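Local structure of uncharacterized protein YhfS (Escherichia coli, 4J8L) at residues A[136-141]-A[163-168]; A[90-95]-A[131-136]; A[9-14]-A[242-247]; A[313-318]-A[342-347]. The protein is of unknown function but carries covalently attached pyridoxal 5'-phosphate and resembles class I and II aminotransferases, with cysteine synthase activity only tentatively assigned. All blocks are in the same frame, centred on the assembly; numbering follows the deposited sequence.

Contact 1. Residues A[136-141]-A[163-168]; sequences DAALVQ and AGVPAL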
# COMPACT_ATOMS: atom_id res chain seq x y z
N ASP A 136 18.64 12.80 -8.76
CA ASP A 136 18.28 13.84 -7.80
C ASP A 136 17.40 13.31 -6.67
O ASP A 136 17.38 13.87 -5.57
CB ASP A 136 17.59 15.00 -8.52
CG ASP A 136 18.50 15.67 -9.53
OD1 ASP A 136 19.47 16.35 -9.11
OD2 ASP A 136 18.26 15.50 -10.75
N ALA A 137 16.67 12.23 -6.94
CA ALA A 137 15.88 11.55 -5.93
C ALA A 137 15.62 10.12 -6.38
O ALA A 137 15.92 9.75 -7.53
CB ALA A 137 14.57 12.29 -5.68
N ALA A 138 15.06 9.31 -5.48
CA ALA A 138 14.70 7.93 -5.80
C ALA A 138 13.30 7.61 -5.30
O ALA A 138 12.88 8.11 -4.26
CB ALA A 138 15.71 6.96 -5.19
N LEU A 139 12.59 6.78 -6.05
CA LEU A 139 11.31 6.26 -5.60
C LEU A 139 11.44 4.76 -5.43
O LEU A 139 11.95 4.06 -6.31
CB LEU A 139 10.21 6.58 -6.62
CG LEU A 139 8.79 6.11 -6.24
CD1 LEU A 139 7.74 7.16 -6.59
CD2 LEU A 139 8.47 4.79 -6.94
N VAL A 140 10.99 4.25 -4.29
CA VAL A 140 11.07 2.82 -4.04
C VAL A 140 9.68 2.29 -3.71
O VAL A 140 9.03 2.80 -2.80
CB VAL A 140 12.03 2.49 -2.88
CG1 VAL A 140 12.24 0.98 -2.78
CG2 VAL A 140 13.38 3.21 -3.06
N GLN A 141 9.22 1.29 -4.45
CA GLN A 141 7.92 0.70 -4.12
C GLN A 141 8.10 -0.37 -3.06
O GLN A 141 8.99 -1.21 -3.15
CB GLN A 141 7.23 0.12 -5.37
CG GLN A 141 5.82 -0.40 -5.08
CD GLN A 141 5.02 -0.70 -6.32
OE1 GLN A 141 5.19 -0.06 -7.36
NE2 GLN A 141 4.14 -1.69 -6.22
N ALA A 163 24.54 7.28 -0.26
CA ALA A 163 24.94 8.05 -1.43
C ALA A 163 24.33 9.45 -1.43
O ALA A 163 24.59 10.26 -2.32
CB ALA A 163 24.54 7.31 -2.69
N GLY A 164 23.52 9.73 -0.42
CA GLY A 164 22.91 11.04 -0.27
C GLY A 164 21.79 11.33 -1.26
O GLY A 164 21.54 12.48 -1.60
N VAL A 165 21.12 10.28 -1.73
CA VAL A 165 20.00 10.46 -2.65
C VAL A 165 18.69 10.40 -1.87
O VAL A 165 18.38 9.37 -1.27
CB VAL A 165 20.00 9.37 -3.74
CG1 VAL A 165 18.79 9.51 -4.65
CG2 VAL A 165 21.29 9.42 -4.55
N PRO A 166 17.93 11.51 -1.87
CA PRO A 166 16.65 11.54 -1.14
C PRO A 166 15.72 10.46 -1.67
O PRO A 166 15.65 10.26 -2.89
CB PRO A 166 16.09 12.92 -1.47
CG PRO A 166 17.28 13.74 -1.83
CD PRO A 166 18.22 12.79 -2.52
N ALA A 167 15.02 9.77 -0.78
CA ALA A 167 14.20 8.64 -1.20
C ALA A 167 12.76 8.74 -0.70
O ALA A 167 12.51 9.04 0.47
CB ALA A 167 14.82 7.33 -0.74
N LEU A 168 11.83 8.47 -1.60
CA LEU A 168 10.42 8.38 -1.26
C LEU A 168 9.97 6.94 -1.40
O LEU A 168 10.33 6.27 -2.37
CB LEU A 168 9.60 9.25 -2.21
CG LEU A 168 8.08 9.24 -2.10
CD1 LEU A 168 7.56 10.61 -2.47
CD2 LEU A 168 7.44 8.17 -3.00
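Leu-168 overlaps Leu-139, the two side chains lying side by side and pointing the same way, with CD2 of Leu-168 3.7 Å from CD1 of Leu-139. In both residues CG is anti to the backbone N (chi1 176° in Leu-168, -179° in Leu-139), which gives the pair a matching start from adjacent strands. Together they form a greasy surface for helix 74-86, where Ile-79 and Leu-83 meet Leu-139 and Leu-86 meets Leu-168. The other face of the sheet carries Ala-138 and Ala-167, whose small methyls suit close packing under Leu-160 and Leu-157 of helix 153-162. Ala-138 lies opposite Ala-167 and bonds to the residues flanking it, as a parallel ladder requires: Ala-138 N donates to Pro-166 O (2.8 Å), and Ala-138 O accepts from Leu-168 N (2.9 Å). The next rung runs from Val-140 N to Leu-168 O at 2.9 Å. Before the strand begins, CG1 of Val-165 presses on the backbone C of Ala-137 at 3.7 Å and also meets Ala-138 CB. Pro-166, which has no N-H to place, sets its CD 3.3 Å from Asp-136 O while its own carbonyl still serves the ladder. The chain reaches this entry through Gly-164, whose positive phi closes helix 153-162 in a Schellman motif. Strand 137-141, helix 153-162 and strand 167-170 thus make a beta-alpha-beta crossover, the repeating element of the mostly parallel central sheet in aminotransferase-like pyridoxal phosphate enzymes.

Contact 2. Residues A[90-95]-A[131-136]; sequences GQRLLV and DEQQPD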
# COMPACT_ATOMS: atom_id res chain seq x y z
N GLY A 90 11.92 18.08 -14.78
CA GLY A 90 13.06 17.90 -15.66
C GLY A 90 14.26 17.29 -14.96
O GLY A 90 15.29 17.06 -15.58
N GLN A 91 14.12 17.01 -13.67
CA GLN A 91 15.22 16.40 -12.93
C GLN A 91 15.20 14.88 -13.04
O GLN A 91 14.34 14.31 -13.71
CB GLN A 91 15.24 16.86 -11.47
CG GLN A 91 15.73 18.29 -11.33
CD GLN A 91 16.09 18.64 -9.90
OE1 GLN A 91 15.35 18.32 -8.97
NE2 GLN A 91 17.23 19.29 -9.73
N ARG A 92 16.17 14.23 -12.40
CA ARG A 92 16.39 12.81 -12.63
C ARG A 92 15.95 11.96 -11.45
O ARG A 92 16.41 12.15 -10.32
CB ARG A 92 17.87 12.56 -12.96
CG ARG A 92 18.35 13.35 -14.17
CD ARG A 92 19.84 13.66 -14.11
NE ARG A 92 20.66 12.46 -14.25
CZ ARG A 92 20.86 11.83 -15.40
NH1 ARG A 92 20.28 12.26 -16.51
NH2 ARG A 92 21.63 10.75 -15.44
N LEU A 93 15.04 11.03 -11.72
CA LEU A 93 14.48 10.16 -10.69
C LEU A 93 14.92 8.72 -10.90
O LEU A 93 14.76 8.16 -11.98
CB LEU A 93 12.94 10.23 -10.72
CG LEU A 93 12.23 9.29 -9.75
CD1 LEU A 93 12.41 9.76 -8.29
CD2 LEU A 93 10.75 9.16 -10.10
N LEU A 94 15.50 8.13 -9.86
CA LEU A 94 15.88 6.73 -9.93
C LEU A 94 14.69 5.82 -9.59
O LEU A 94 14.00 6.03 -8.59
CB LEU A 94 17.04 6.45 -8.97
CG LEU A 94 17.54 5.00 -8.96
CD1 LEU A 94 18.52 4.77 -10.11
CD2 LEU A 94 18.18 4.64 -7.64
N VAL A 95 14.46 4.83 -10.45
CA VAL A 95 13.43 3.82 -10.20
C VAL A 95 13.96 2.41 -10.46
O VAL A 95 14.98 2.22 -11.14
CB VAL A 95 12.16 4.04 -11.07
CG1 VAL A 95 11.48 5.35 -10.72
CG2 VAL A 95 12.51 3.99 -12.54
N ASP A 131 26.09 6.27 -8.12
CA ASP A 131 27.34 7.03 -8.16
C ASP A 131 27.61 7.62 -9.55
O ASP A 131 28.06 8.76 -9.67
CB ASP A 131 28.52 6.18 -7.69
CG ASP A 131 28.38 5.74 -6.24
OD1 ASP A 131 27.55 6.34 -5.51
OD2 ASP A 131 29.09 4.81 -5.82
N GLU A 132 27.32 6.84 -10.59
CA GLU A 132 27.59 7.26 -11.96
C GLU A 132 26.57 8.26 -12.52
O GLU A 132 26.95 9.25 -13.15
CB GLU A 132 27.65 6.04 -12.89
CG GLU A 132 28.82 5.11 -12.62
CD GLU A 132 28.97 4.06 -13.71
OE1 GLU A 132 28.28 4.17 -14.75
OE2 GLU A 132 29.79 3.13 -13.53
N GLN A 133 25.29 7.99 -12.30
CA GLN A 133 24.21 8.76 -12.93
C GLN A 133 23.69 9.92 -12.07
O GLN A 133 22.97 10.79 -12.56
CB GLN A 133 23.05 7.83 -13.30
CG GLN A 133 23.44 6.66 -14.18
CD GLN A 133 23.80 7.09 -15.58
OE1 GLN A 133 23.07 7.87 -16.21
NE2 GLN A 133 24.92 6.59 -16.09
N GLN A 134 24.05 9.91 -10.79
CA GLN A 134 23.70 10.99 -9.86
C GLN A 134 22.23 11.41 -9.88
O GLN A 134 21.92 12.56 -10.19
CB GLN A 134 24.58 12.21 -10.12
CG GLN A 134 26.06 11.98 -9.86
CD GLN A 134 26.38 11.82 -8.39
OE1 GLN A 134 26.21 12.75 -7.60
NE2 GLN A 134 26.83 10.63 -8.00
N PRO A 135 21.31 10.49 -9.54
CA PRO A 135 19.90 10.88 -9.56
C PRO A 135 19.62 11.95 -8.51
O PRO A 135 20.32 12.00 -7.49
CB PRO A 135 19.17 9.58 -9.22
CG PRO A 135 20.17 8.78 -8.45
CD PRO A 135 21.51 9.12 -9.03
N ASP A 136 18.64 12.80 -8.76
CA ASP A 136 18.28 13.84 -7.80
C ASP A 136 17.40 13.31 -6.67
O ASP A 136 17.38 13.87 -5.57
CB ASP A 136 17.59 15.00 -8.52
CG ASP A 136 18.50 15.67 -9.53
OD1 ASP A 136 19.47 16.35 -9.11
OD2 ASP A 136 18.26 15.50 -10.75
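Gln-133 O receives two N-H groups of Arg-92, from NH2 at 3.2 Å and, more weakly, from NE at 3.3 Å. The oxygen lies at the edge of the guanidinium, in its plane, and the NH2 bond uses a lone pair in the carbonyl plane. A bend at chi3 (68°) puts NE where it can share this acceptor. Gln-133 ends helix 123-133, so the arginine's positive charge probably also suits the partly negative carbonyl end of the helix. A leucine in place of Arg-92 would probably leave that carbonyl without either side-chain donor, and the helix end less firmly tied to strand 92-96. This is the helix-to-strand turn of an alpha/beta layered fold: the chain leaves the helix at Gln-134, with positive phi, and Asp-136 docks on the strand just before strand 137-141 begins. Asp-136 N donates to Arg-92 O (2.8 Å), and Arg-92 N returns a bond to the anti lone pair of Asp-136 OD2 at 3.0 Å. The amide of Gln-91 stacks on this carboxylate, planes 9° apart, while Gln-91 OE1 accepts from Lys-88 N. Pro-135 CB rests on Leu-94 CB at 3.8 Å, an apolar patch beneath the helix.

Contact 3. Residues A[9-14]-A[242-247]; sequences LTIIEA and APVMHA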
# COMPACT_ATOMS: atom_id res chain seq x y z
N LEU A 9 2.54 -9.26 9.77
CA LEU A 9 2.53 -9.20 11.23
C LEU A 9 1.71 -10.35 11.80
O LEU A 9 0.67 -10.73 11.23
CB LEU A 9 1.96 -7.87 11.73
CG LEU A 9 2.70 -6.61 11.26
CD1 LEU A 9 2.02 -5.36 11.80
CD2 LEU A 9 4.16 -6.65 11.69
N THR A 10 2.14 -10.88 12.94
CA THR A 10 1.32 -11.81 13.68
C THR A 10 0.21 -11.03 14.39
O THR A 10 0.25 -9.80 14.45
CB THR A 10 2.12 -12.55 14.76
OG1 THR A 10 2.53 -11.61 15.76
CG2 THR A 10 3.34 -13.24 14.15
N ILE A 11 -0.77 -11.74 14.92
CA ILE A 11 -1.84 -11.10 15.68
C ILE A 11 -1.27 -10.34 16.89
O ILE A 11 -1.72 -9.22 17.17
CB ILE A 11 -2.92 -12.13 16.12
CG1 ILE A 11 -4.07 -11.42 16.84
CG2 ILE A 11 -2.33 -13.24 16.99
CD1 ILE A 11 -4.80 -10.46 15.94
N ILE A 12 -0.30 -10.92 17.58
CA ILE A 12 0.33 -10.25 18.71
C ILE A 12 1.05 -8.98 18.27
O ILE A 12 0.89 -7.93 18.89
CB ILE A 12 1.32 -11.15 19.46
CG1 ILE A 12 0.64 -12.42 19.98
CG2 ILE A 12 1.94 -10.39 20.63
CD1 ILE A 12 -0.61 -12.16 20.75
N GLU A 13 1.85 -9.08 17.20
CA GLU A 13 2.54 -7.89 16.69
C GLU A 13 1.56 -6.81 16.25
O GLU A 13 1.78 -5.61 16.47
CB GLU A 13 3.49 -8.26 15.53
CG GLU A 13 4.70 -9.06 15.98
CD GLU A 13 5.43 -9.72 14.83
OE1 GLU A 13 4.79 -9.99 13.78
OE2 GLU A 13 6.64 -9.96 14.97
N ALA A 14 0.46 -7.22 15.63
CA ALA A 14 -0.55 -6.30 15.15
C ALA A 14 -1.23 -5.56 16.29
O ALA A 14 -1.48 -4.37 16.18
CB ALA A 14 -1.59 -7.04 14.28
N ALA A 242 -6.86 -1.33 11.31
CA ALA A 242 -6.10 -1.98 10.24
C ALA A 242 -5.17 -3.14 10.64
O ALA A 242 -5.24 -4.21 10.02
CB ALA A 242 -5.36 -0.94 9.38
N PRO A 243 -4.30 -2.94 11.65
CA PRO A 243 -3.31 -4.01 11.84
C PRO A 243 -3.91 -5.34 12.26
O PRO A 243 -3.58 -6.36 11.66
CB PRO A 243 -2.34 -3.43 12.89
CG PRO A 243 -3.04 -2.27 13.50
CD PRO A 243 -4.03 -1.77 12.49
N VAL A 244 -4.81 -5.36 13.25
CA VAL A 244 -5.35 -6.63 13.70
C VAL A 244 -6.21 -7.30 12.61
O VAL A 244 -6.11 -8.51 12.41
CB VAL A 244 -6.13 -6.49 15.03
CG1 VAL A 244 -6.95 -7.74 15.33
CG2 VAL A 244 -5.17 -6.20 16.18
N MSE A 245 -7.02 -6.52 11.91
CA MSE A 245 -7.88 -7.12 10.89
C MSE A 245 -7.04 -7.69 9.75
O MSE A 245 -7.37 -8.74 9.20
CB MSE A 245 -8.94 -6.14 10.40
CG MSE A 245 -9.77 -5.58 11.57
SE MSE A 245 -10.85 -6.92 12.51
CE MSE A 245 -11.71 -7.47 10.89
N HIS A 246 -5.93 -7.04 9.43
CA HIS A 246 -5.06 -7.61 8.42
C HIS A 246 -4.27 -8.82 8.90
O HIS A 246 -3.97 -9.71 8.10
CB HIS A 246 -4.19 -6.52 7.78
CG HIS A 246 -4.93 -5.72 6.76
ND1 HIS A 246 -5.27 -6.24 5.52
CD2 HIS A 246 -5.46 -4.48 6.81
CE1 HIS A 246 -5.94 -5.33 4.84
NE2 HIS A 246 -6.07 -4.25 5.60
N ALA A 247 -3.94 -8.87 10.18
CA ALA A 247 -3.25 -10.04 10.72
C ALA A 247 -4.20 -11.22 10.67
O ALA A 247 -3.78 -12.34 10.40
CB ALA A 247 -2.79 -9.80 12.14
O HOH W 1 -0.89 -12.95 10.82
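Ala-14 turns its methyl into the second helix, with CB 3.7 Å from Ala-247 CB and also against Pro-243 CB. The same CB lies 3.4 Å from Pro-243 O. A small side chain suits this place, since the backbones come close here and a longer one would probably run into the facing turn. Ala-247 CB in turn lies against Leu-9 O, at the entrance to the first helix. Beside this small-residue seam, CD1 of Ile-11 meets CG1 of Val-244 at 3.5 Å, the two branched side chains crossing obliquely. CG1 of Ile-11 is anti to the backbone N (chi1 -177°), and the further turn at chi2 (64°) directs CD1 to the valine. CG2 of Val-244 lies near the backbone of Ala-14, and Gln-15 and Gln-18 continue the packing. Polar links across the contact run through water: one molecule donates to both Leu-9 O (2.7 Å) and Ala-247 O. Within residues 9-14, Thr-10 and Glu-13 form a capping box, Glu-13 N donating to Thr-10 OG1 at 3.0 Å and Thr-10 N to Glu-13 OE1 at 2.9 Å. Pro-243 lacks an N-H for the preceding turn and lies at a kink in its own helix. Here close helix-helix packing through small residues lays the N-terminal helix 11-28 on helix 229-261, which links the two sheets of the chain, much as the long interdomain helix does in fold-type I pyridoxal phosphate enzymes.

Contact 4. Residues A[313-318]-A[342-347]; sequences YEIPPL and PNRSGE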
# COMPACT_ATOMS: atom_id res chain seq x y z
N TYR A 313 -15.30 -0.89 2.51
CA TYR A 313 -16.44 -1.48 1.83
C TYR A 313 -16.21 -2.93 1.46
O TYR A 313 -17.17 -3.67 1.20
CB TYR A 313 -16.76 -0.72 0.55
CG TYR A 313 -17.05 0.74 0.75
CD1 TYR A 313 -18.20 1.16 1.39
CD2 TYR A 313 -16.15 1.71 0.31
CE1 TYR A 313 -18.47 2.49 1.58
CE2 TYR A 313 -16.42 3.05 0.49
CZ TYR A 313 -17.58 3.43 1.13
OH TYR A 313 -17.86 4.75 1.33
N GLU A 314 -14.95 -3.34 1.40
CA GLU A 314 -14.63 -4.61 0.76
C GLU A 314 -14.52 -5.74 1.78
O GLU A 314 -13.44 -6.10 2.24
CB GLU A 314 -13.36 -4.44 -0.09
CG GLU A 314 -13.65 -3.62 -1.35
CD GLU A 314 -12.41 -2.97 -1.92
OE1 GLU A 314 -11.84 -3.55 -2.88
OE2 GLU A 314 -11.99 -1.88 -1.44
N ILE A 315 -15.69 -6.26 2.14
CA ILE A 315 -15.80 -7.27 3.18
C ILE A 315 -15.72 -8.72 2.65
O ILE A 315 -14.89 -9.50 3.13
CB ILE A 315 -17.04 -6.99 4.07
CG1 ILE A 315 -16.73 -5.76 4.95
CG2 ILE A 315 -17.42 -8.22 4.88
CD1 ILE A 315 -17.94 -5.12 5.59
N PRO A 316 -16.57 -9.09 1.67
CA PRO A 316 -16.47 -10.44 1.10
C PRO A 316 -15.14 -10.59 0.35
O PRO A 316 -14.50 -9.59 0.02
CB PRO A 316 -17.65 -10.50 0.12
CG PRO A 316 -18.58 -9.41 0.53
CD PRO A 316 -17.66 -8.32 1.04
N PRO A 317 -14.73 -11.83 0.07
CA PRO A 317 -13.44 -12.01 -0.61
C PRO A 317 -13.52 -11.53 -2.05
O PRO A 317 -14.57 -11.65 -2.69
CB PRO A 317 -13.25 -13.53 -0.57
CG PRO A 317 -14.65 -14.07 -0.59
CD PRO A 317 -15.44 -13.10 0.27
N LEU A 318 -12.41 -10.99 -2.56
CA LEU A 318 -12.31 -10.59 -3.95
C LEU A 318 -11.74 -11.76 -4.76
O LEU A 318 -10.67 -12.26 -4.42
CB LEU A 318 -11.39 -9.38 -4.09
CG LEU A 318 -10.94 -8.91 -5.48
CD1 LEU A 318 -12.09 -8.26 -6.24
CD2 LEU A 318 -9.78 -7.94 -5.31
N PRO A 342 -8.77 -12.53 0.35
CA PRO A 342 -9.85 -12.95 1.26
C PRO A 342 -10.58 -11.80 1.95
O PRO A 342 -11.68 -12.02 2.44
CB PRO A 342 -9.11 -13.79 2.30
CG PRO A 342 -7.89 -14.30 1.58
CD PRO A 342 -7.48 -13.14 0.71
N ASN A 343 -9.98 -10.61 2.02
CA ASN A 343 -10.59 -9.52 2.75
C ASN A 343 -10.98 -9.99 4.16
O ASN A 343 -10.14 -10.53 4.86
CB ASN A 343 -11.76 -8.90 1.97
CG ASN A 343 -11.28 -8.11 0.76
OD1 ASN A 343 -10.25 -7.44 0.82
ND2 ASN A 343 -12.02 -8.19 -0.35
N ARG A 344 -12.25 -9.83 4.54
CA ARG A 344 -12.66 -10.15 5.92
C ARG A 344 -13.20 -11.57 6.08
O ARG A 344 -13.65 -11.94 7.17
CB ARG A 344 -13.72 -9.15 6.42
CG ARG A 344 -13.38 -7.68 6.21
CD ARG A 344 -12.40 -7.13 7.26
NE ARG A 344 -11.03 -7.65 7.12
CZ ARG A 344 -10.18 -7.30 6.16
NH1 ARG A 344 -8.96 -7.82 6.15
NH2 ARG A 344 -10.54 -6.45 5.21
N SER A 345 -13.16 -12.35 5.00
CA SER A 345 -13.70 -13.71 5.02
C SER A 345 -12.71 -14.71 5.61
O SER A 345 -11.53 -14.41 5.79
CB SER A 345 -14.09 -14.15 3.61
OG SER A 345 -12.94 -14.38 2.82
N GLY A 346 -13.21 -15.90 5.91
CA GLY A 346 -12.38 -17.00 6.38
C GLY A 346 -12.08 -17.97 5.25
O GLY A 346 -12.68 -17.90 4.17
N GLU A 347 -11.15 -18.87 5.50
CA GLU A 347 -10.66 -19.75 4.45
C GLU A 347 -11.72 -20.75 4.03
O GLU A 347 -11.78 -21.16 2.87
CB GLU A 347 -9.38 -20.46 4.88
CG GLU A 347 -9.52 -21.39 6.08
CD GLU A 347 -9.36 -20.70 7.43
OE1 GLU A 347 -9.42 -19.45 7.49
OE2 GLU A 347 -9.17 -21.41 8.43
O HOH W 2 -11.58 -6.32 -2.72
O HOH W 3 -13.01 -4.63 5.00
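A type II' beta turn from Pro-342 to Ser-345 connects strand 337-341 of the C-terminal antiparallel sheet to helix 347-360, and its Asn-343 and Arg-344 dock on the loop leading into strand 318-320. Asn-343 has positive phi (51°), which asparagine tolerates better than most residues. Its ND2 donates to Pro-316 O at 2.9 Å, nearly straight at 166°, with that oxygen in the amide plane. The same nitrogen gives its other proton to a water at 3.1 Å, and this water donates to Glu-314 OE1. The Glu-314 carboxylate is further fixed by Val-307 N, Gly-308 N and Ser-311 OG, which gives the water a firm acceptor. An alanine in place of Asn-343 would probably leave Pro-316 O and the water without their amide partner and the turn less tightly tied to the loop. Arg-344 N adds a backbone bond to Ile-315 O at 3.0 Å. The aliphatic part of Arg-344 crosses Ile-315 at about a right angle, CG of the arginine 4.1 Å from CG1 of the isoleucine, while Arg-344 NH1 bonds to Gln-249 OE1 in helix 229-261. Pro-342 O accepts from both Ser-345 N and Ser-345 OG, the hydroxyl coming in on a lone pair at 2.7 Å. Serine suits this place because its short arm folds back within the turn, and the same OG lies 3.5 Å from Pro-317 CB.

Overall arrangement
Contacts 1 and 2 are neighbours, their centres 9 Å apart: they share Asp-136, and strands 92-96 and 137-141 are adjacent in the seven-stranded mixed sheet, joined by bonds such as Ala-137 O to Leu-94 N. Contact 2 closes before contact 1 opens, and both are nested inside the long loop closed by contact 3. Contact 4 follows, in loops beside the four-stranded antiparallel sheet of the C-terminal part, on the opposite side of the chain's centre from contacts 1 and 2. Contacts 3 and 4, 16 Å apart between centres, meet where Arg-344 packs near Met-245 and His-246 of helix 229-261. That helix thus runs between the two domains, touching both the N-terminal helix and the C-terminal turn.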